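Local coordinates for protein FOKI restriction endonuclease (Planomicrobium okeanokoites, PDB 2FOK) that cleaves double-stranded DNA as a type IIS restriction endonuclease, pairing a recognition region with a separate metal-dependent cleavage domain, at residues A[7-19]-A[222-236]. Residues are numbered along the deposited sequence; the frame is centred on the assembly and turned at random.
Sequences TFGWVQNPGKFEN and SSDKYARMIGGWLDK
Trp10 and Tyr226 form the tight end of this contact. The CB of Trp10 sits over one face of the Tyr226 ring, a CH-pi contact 3.9 Å from CB to the ring centroid. The two ring systems lie oblique, their planes 43° apart. Ser222 O lies against the opposite tyrosine face, near its rim, and the edge meets the backbone of Val11, so the phenol is held from three directions. Trp10 NE1 is hydrogen-bonded to Met295 O, outside both segments. Next along the chain, Val11 brings its CG2 methyl to the edge of the Trp233 indole, 3.4 Å from CH2. That indole stacks on Trp113. Bent at chi2 and chi3, Met229 crosses Pro14 at about a right angle, its CE packed tightly at 3.2 Å from Pro14 CA.

The two segments belong to subdomains 1 and 2 of the FokI recognition domain, both of the helix-turn-helix clan. An irregular N-terminal stretch of the first, leading into helix 17-24, thus runs along helix 222-236 of the second.

The margin at Gln12 is partly exposed but still close. Gln12 runs extended beyond CG and crosses Lys225, its CD 3.3 Å from Lys225 CE. Arg228 NH2 donates to Gln12 O at 3.1 Å, with an N-H...O angle of 146°. The guanidinium can reach back because CG is anti to the backbone N (chi1 154°) and the chain bends at chi3. Its NE forms a salt bridge with Glu220. The far end is looser: exposed Lys236 brings CE to the edge of the Phe17 ring, 4.0 Å from CD2, while Phe17 CE2 lies 4.1 Å from Trp233 CD1.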
loop_
_atom_site.group_PDB
_atom_site.type_symbol
_atom_site.label_atom_id
_atom_site.label_comp_id
_atom_site.label_asym_id
_atom_site.label_seq_id
_atom_site.Cartn_x
_atom_site.Cartn_y
_atom_site.Cartn_z
ATOM N N THR A 7 4.738 13.343 -4.803
ATOM C CA THR A 7 4.887 12.031 -4.191
ATOM C C THR A 7 5.830 11.224 -5.079
ATOM O O THR A 7 5.575 11.095 -6.273
ATOM C CB THR A 7 3.518 11.313 -4.122
ATOM O OG1 THR A 7 2.645 12.038 -3.241
ATOM C CG2 THR A 7 3.681 9.881 -3.622
ATOM N N PHE A 8 6.912 10.692 -4.502
ATOM C CA PHE A 8 7.897 9.911 -5.266
ATOM C C PHE A 8 8.375 8.682 -4.506
ATOM O O PHE A 8 8.025 8.474 -3.347
ATOM C CB PHE A 8 9.161 10.732 -5.570
ATOM C CG PHE A 8 8.914 12.032 -6.266
ATOM C CD1 PHE A 8 8.347 12.064 -7.536
ATOM C CD2 PHE A 8 9.295 13.230 -5.665
ATOM C CE1 PHE A 8 8.162 13.279 -8.203
ATOM C CE2 PHE A 8 9.119 14.444 -6.314
ATOM C CZ PHE A 8 8.551 14.475 -7.589
ATOM N N GLY A 9 9.212 7.892 -5.174
ATOM C CA GLY A 9 9.799 6.709 -4.565
ATOM C C GLY A 9 9.002 5.438 -4.710
ATOM O O GLY A 9 9.448 4.375 -4.274
ATOM N N TRP A 10 7.837 5.537 -5.342
ATOM C CA TRP A 10 6.953 4.388 -5.495
ATOM C C TRP A 10 6.181 4.400 -6.814
ATOM O O TRP A 10 5.450 5.348 -7.123
ATOM C CB TRP A 10 5.969 4.363 -4.329
ATOM C CG TRP A 10 6.617 4.501 -2.978
ATOM C CD1 TRP A 10 6.807 5.657 -2.266
ATOM C CD2 TRP A 10 7.170 3.450 -2.185
ATOM N NE1 TRP A 10 7.447 5.385 -1.083
ATOM C CE2 TRP A 10 7.684 4.038 -1.009
ATOM C CE3 TRP A 10 7.285 2.060 -2.354
ATOM C CZ2 TRP A 10 8.305 3.286 -0.003
ATOM C CZ3 TRP A 10 7.904 1.312 -1.350
ATOM C CH2 TRP A 10 8.405 1.929 -0.188
ATOM N N VAL A 11 6.339 3.331 -7.582
ATOM C CA VAL A 11 5.663 3.206 -8.868
ATOM C C VAL A 11 4.787 1.952 -8.836
ATOM O O VAL A 11 5.211 0.909 -8.349
ATOM C CB VAL A 11 6.695 3.126 -10.029
ATOM C CG1 VAL A 11 6.169 3.881 -11.238
ATOM C CG2 VAL A 11 8.038 3.725 -9.587
ATOM N N GLN A 12 3.570 2.059 -9.361
ATOM C CA GLN A 12 2.614 0.948 -9.347
ATOM C C GLN A 12 2.345 0.246 -10.679
ATOM O O GLN A 12 2.022 -0.944 -10.706
ATOM C CB GLN A 12 1.265 1.441 -8.821
ATOM C CG GLN A 12 1.046 1.322 -7.327
ATOM C CD GLN A 12 -0.313 1.868 -6.915
ATOM O OE1 GLN A 12 -0.645 1.925 -5.727
ATOM N NE2 GLN A 12 -1.108 2.275 -7.904
ATOM N N ASN A 13 2.455 0.971 -11.782
ATOM C CA ASN A 13 2.147 0.359 -13.060
ATOM C C ASN A 13 3.327 0.107 -13.986
ATOM O O ASN A 13 4.262 0.902 -14.052
ATOM C CB ASN A 13 1.064 1.182 -13.751
ATOM C CG ASN A 13 -0.298 0.983 -13.111
ATOM O OD1 ASN A 13 -0.765 -0.148 -12.974
ATOM N ND2 ASN A 13 -0.937 2.077 -12.706
ATOM N N PRO A 14 3.291 -1.029 -14.709
ATOM C CA PRO A 14 4.316 -1.480 -15.654
ATOM C C PRO A 14 4.678 -0.543 -16.794
ATOM O O PRO A 14 3.841 0.208 -17.307
ATOM C CB PRO A 14 3.773 -2.812 -16.167
ATOM C CG PRO A 14 2.313 -2.754 -15.908
ATOM C CD PRO A 14 2.176 -1.990 -14.636
ATOM N N GLY A 15 5.952 -0.610 -17.174
ATOM C CA GLY A 15 6.485 0.189 -18.262
ATOM C C GLY A 15 7.706 -0.530 -18.811
ATOM O O GLY A 15 8.282 -1.381 -18.131
ATOM N N LYS A 16 8.104 -0.205 -20.033
ATOM C CA LYS A 16 9.264 -0.845 -20.632
ATOM C C LYS A 16 10.558 -0.097 -20.280
ATOM O O LYS A 16 10.593 1.130 -20.306
ATOM C CB LYS A 16 9.089 -0.904 -22.153
ATOM C CG LYS A 16 8.701 -2.280 -22.683
ATOM C CD LYS A 16 7.995 -2.159 -24.027
ATOM C CE LYS A 16 8.865 -2.678 -25.166
ATOM N NZ LYS A 16 8.293 -3.894 -25.828
ATOM N N PHE A 17 11.610 -0.841 -19.947
ATOM C CA PHE A 17 12.897 -0.237 -19.596
ATOM C C PHE A 17 13.417 0.571 -20.789
ATOM O O PHE A 17 14.197 1.515 -20.626
ATOM C CB PHE A 17 13.923 -1.322 -19.224
ATOM C CG PHE A 17 14.159 -1.468 -17.738
ATOM C CD1 PHE A 17 14.881 -0.510 -17.033
ATOM C CD2 PHE A 17 13.649 -2.565 -17.043
ATOM C CE1 PHE A 17 15.093 -0.636 -15.665
ATOM C CE2 PHE A 17 13.857 -2.703 -15.670
ATOM C CZ PHE A 17 14.584 -1.732 -14.978
ATOM N N GLU A 18 12.968 0.188 -21.984
ATOM C CA GLU A 18 13.369 0.852 -23.220
ATOM C C GLU A 18 12.680 2.207 -23.286
ATOM O O GLU A 18 13.149 3.130 -23.957
ATOM C CB GLU A 18 12.986 -0.012 -24.435
ATOM C CG GLU A 18 13.655 0.388 -25.752
ATOM C CD GLU A 18 14.942 -0.386 -26.045
ATOM O OE1 GLU A 18 14.853 -1.596 -26.371
ATOM O OE2 GLU A 18 16.042 0.217 -25.953
ATOM N N ASN A 19 11.558 2.323 -22.584
ATOM C CA ASN A 19 10.832 3.579 -22.544
ATOM C C ASN A 19 11.386 4.451 -21.404
ATOM O O ASN A 19 11.388 5.675 -21.502
ATOM C CB ASN A 19 9.337 3.317 -22.366
ATOM C CG ASN A 19 8.651 2.917 -23.673
ATOM O OD1 ASN A 19 7.629 2.225 -23.666
ATOM N ND2 ASN A 19 9.213 3.349 -24.796
ATOM N N SER A 222 -1.795 -1.824 -2.120
ATOM C CA SER A 222 -0.746 -0.938 -2.606
ATOM C C SER A 222 0.656 -1.528 -2.489
ATOM O O SER A 222 1.415 -1.481 -3.447
ATOM C CB SER A 222 -0.793 0.402 -1.877
ATOM O OG SER A 222 -2.012 0.564 -1.187
ATOM N N SER A 223 1.001 -2.087 -1.326
ATOM C CA SER A 223 2.333 -2.667 -1.130
ATOM C C SER A 223 2.539 -3.903 -2.008
ATOM O O SER A 223 3.665 -4.195 -2.432
ATOM C CB SER A 223 2.543 -3.036 0.332
ATOM O OG SER A 223 3.092 -1.952 1.069
ATOM N N ASP A 224 1.457 -4.635 -2.268
ATOM C CA ASP A 224 1.525 -5.818 -3.120
ATOM C C ASP A 224 1.863 -5.370 -4.548
ATOM O O ASP A 224 2.536 -6.089 -5.281
ATOM C CB ASP A 224 0.188 -6.574 -3.101
ATOM C CG ASP A 224 -0.291 -6.869 -1.688
ATOM O OD1 ASP A 224 0.564 -7.116 -0.817
ATOM O OD2 ASP A 224 -1.516 -6.849 -1.438
ATOM N N LYS A 225 1.390 -4.176 -4.915
ATOM C CA LYS A 225 1.623 -3.550 -6.225
ATOM C C LYS A 225 3.110 -3.219 -6.365
ATOM O O LYS A 225 3.766 -3.591 -7.344
ATOM C CB LYS A 225 0.829 -2.239 -6.314
ATOM C CG LYS A 225 -0.176 -2.162 -7.446
ATOM C CD LYS A 225 -1.607 -2.217 -6.903
ATOM C CE LYS A 225 -2.253 -0.839 -6.837
ATOM N NZ LYS A 225 -3.584 -0.909 -6.181
ATOM N N TYR A 226 3.621 -2.490 -5.376
ATOM C CA TYR A 226 5.021 -2.089 -5.326
ATOM C C TYR A 226 5.943 -3.306 -5.333
ATOM O O TYR A 226 6.937 -3.313 -6.046
ATOM C CB TYR A 226 5.276 -1.254 -4.068
ATOM C CG TYR A 226 4.449 0.014 -4.008
ATOM C CD1 TYR A 226 4.191 0.744 -5.158
ATOM C CD2 TYR A 226 3.927 0.483 -2.804
ATOM C CE1 TYR A 226 3.446 1.901 -5.127
ATOM C CE2 TYR A 226 3.169 1.655 -2.760
ATOM C CZ TYR A 226 2.935 2.359 -3.933
ATOM O OH TYR A 226 2.202 3.531 -3.932
ATOM N N ALA A 227 5.612 -4.330 -4.543
ATOM C CA ALA A 227 6.423 -5.555 -4.465
ATOM C C ALA A 227 6.512 -6.298 -5.793
ATOM O O ALA A 227 7.521 -6.941 -6.085
ATOM C CB ALA A 227 5.858 -6.495 -3.421
ATOM N N ARG A 228 5.440 -6.234 -6.578
ATOM C CA ARG A 228 5.390 -6.904 -7.870
ATOM C C ARG A 228 6.226 -6.116 -8.870
ATOM O O ARG A 228 6.962 -6.686 -9.676
ATOM C CB ARG A 228 3.934 -7.006 -8.354
ATOM C CG ARG A 228 3.774 -7.096 -9.872
ATOM C CD ARG A 228 2.317 -7.186 -10.313
ATOM N NE ARG A 228 1.543 -5.987 -9.998
ATOM C CZ ARG A 228 1.683 -4.819 -10.618
ATOM N NH1 ARG A 228 2.570 -4.684 -11.591
ATOM N NH2 ARG A 228 0.935 -3.779 -10.267
ATOM N N MET A 229 6.106 -4.794 -8.805
ATOM C CA MET A 229 6.847 -3.912 -9.697
ATOM C C MET A 229 8.332 -3.955 -9.379
ATOM O O MET A 229 9.150 -4.280 -10.243
ATOM C CB MET A 229 6.329 -2.477 -9.562
ATOM C CG MET A 229 4.901 -2.301 -10.063
ATOM S SD MET A 229 4.692 -3.057 -11.687
ATOM C CE MET A 229 5.571 -1.841 -12.703
ATOM N N ILE A 230 8.688 -3.629 -8.141
ATOM C CA ILE A 230 10.088 -3.649 -7.767
ATOM C C ILE A 230 10.679 -5.030 -8.015
ATOM O O ILE A 230 11.800 -5.150 -8.508
ATOM C CB ILE A 230 10.302 -3.258 -6.299
ATOM C CG1 ILE A 230 9.633 -1.908 -6.017
ATOM C CG2 ILE A 230 11.811 -3.150 -6.008
ATOM C CD1 ILE A 230 9.564 -1.541 -4.547
ATOM N N GLY A 231 9.919 -6.068 -7.686
ATOM C CA GLY A 231 10.389 -7.427 -7.897
ATOM C C GLY A 231 10.620 -7.733 -9.366
ATOM O O GLY A 231 11.526 -8.492 -9.715
ATOM N N GLY A 232 9.792 -7.153 -10.227
ATOM C CA GLY A 232 9.945 -7.356 -11.659
ATOM C C GLY A 232 11.179 -6.645 -12.197
ATOM O O GLY A 232 11.825 -7.118 -13.135
ATOM N N TRP A 233 11.513 -5.501 -11.605
ATOM C CA TRP A 233 12.697 -4.751 -12.018
ATOM C C TRP A 233 13.933 -5.598 -11.729
ATOM O O TRP A 233 14.797 -5.769 -12.592
ATOM C CB TRP A 233 12.789 -3.424 -11.247
ATOM C CG TRP A 233 11.753 -2.404 -11.651
ATOM C CD1 TRP A 233 10.940 -2.435 -12.765
ATOM C CD2 TRP A 233 11.400 -1.210 -10.936
ATOM N NE1 TRP A 233 10.105 -1.333 -12.780
ATOM C CE2 TRP A 233 10.367 -0.566 -11.672
ATOM C CE3 TRP A 233 11.854 -0.619 -9.746
ATOM C CZ2 TRP A 233 9.786 0.634 -11.250
ATOM C CZ3 TRP A 233 11.280 0.568 -9.329
ATOM C CH2 TRP A 233 10.252 1.186 -10.080
ATOM N N LEU A 234 13.996 -6.143 -10.513
ATOM C CA LEU A 234 15.115 -6.979 -10.068
ATOM C C LEU A 234 15.238 -8.286 -10.845
ATOM O O LEU A 234 16.321 -8.848 -10.953
ATOM C CB LEU A 234 14.962 -7.318 -8.591
ATOM C CG LEU A 234 14.921 -6.176 -7.587
ATOM C CD1 LEU A 234 14.442 -6.707 -6.251
ATOM C CD2 LEU A 234 16.310 -5.563 -7.455
ATOM N N ASP A 235 14.120 -8.777 -11.364
ATOM C CA ASP A 235 14.118 -10.018 -12.121
ATOM C C ASP A 235 14.853 -9.779 -13.435
ATOM O O ASP A 235 15.798 -10.496 -13.773
ATOM C CB ASP A 235 12.676 -10.462 -12.377
ATOM C CG ASP A 235 12.585 -11.719 -13.224
ATOM O OD1 ASP A 235 12.710 -12.840 -12.671
ATOM O OD2 ASP A 235 12.377 -11.581 -14.451
ATOM N N LYS A 236 14.428 -8.748 -14.159
ATOM C CA LYS A 236 15.027 -8.403 -15.433
ATOM C C LYS A 236 16.512 -8.056 -15.334
ATOM O O LYS A 236 17.223 -8.084 -16.340
ATOM C CB LYS A 236 14.258 -7.244 -16.068
ATOM C CG LYS A 236 12.862 -7.647 -16.521
ATOM C CD LYS A 236 12.358 -6.819 -17.690
ATOM C CE LYS A 236 11.301 -5.808 -17.228
ATOM N NZ LYS A 236 10.260 -6.411 -16.343
#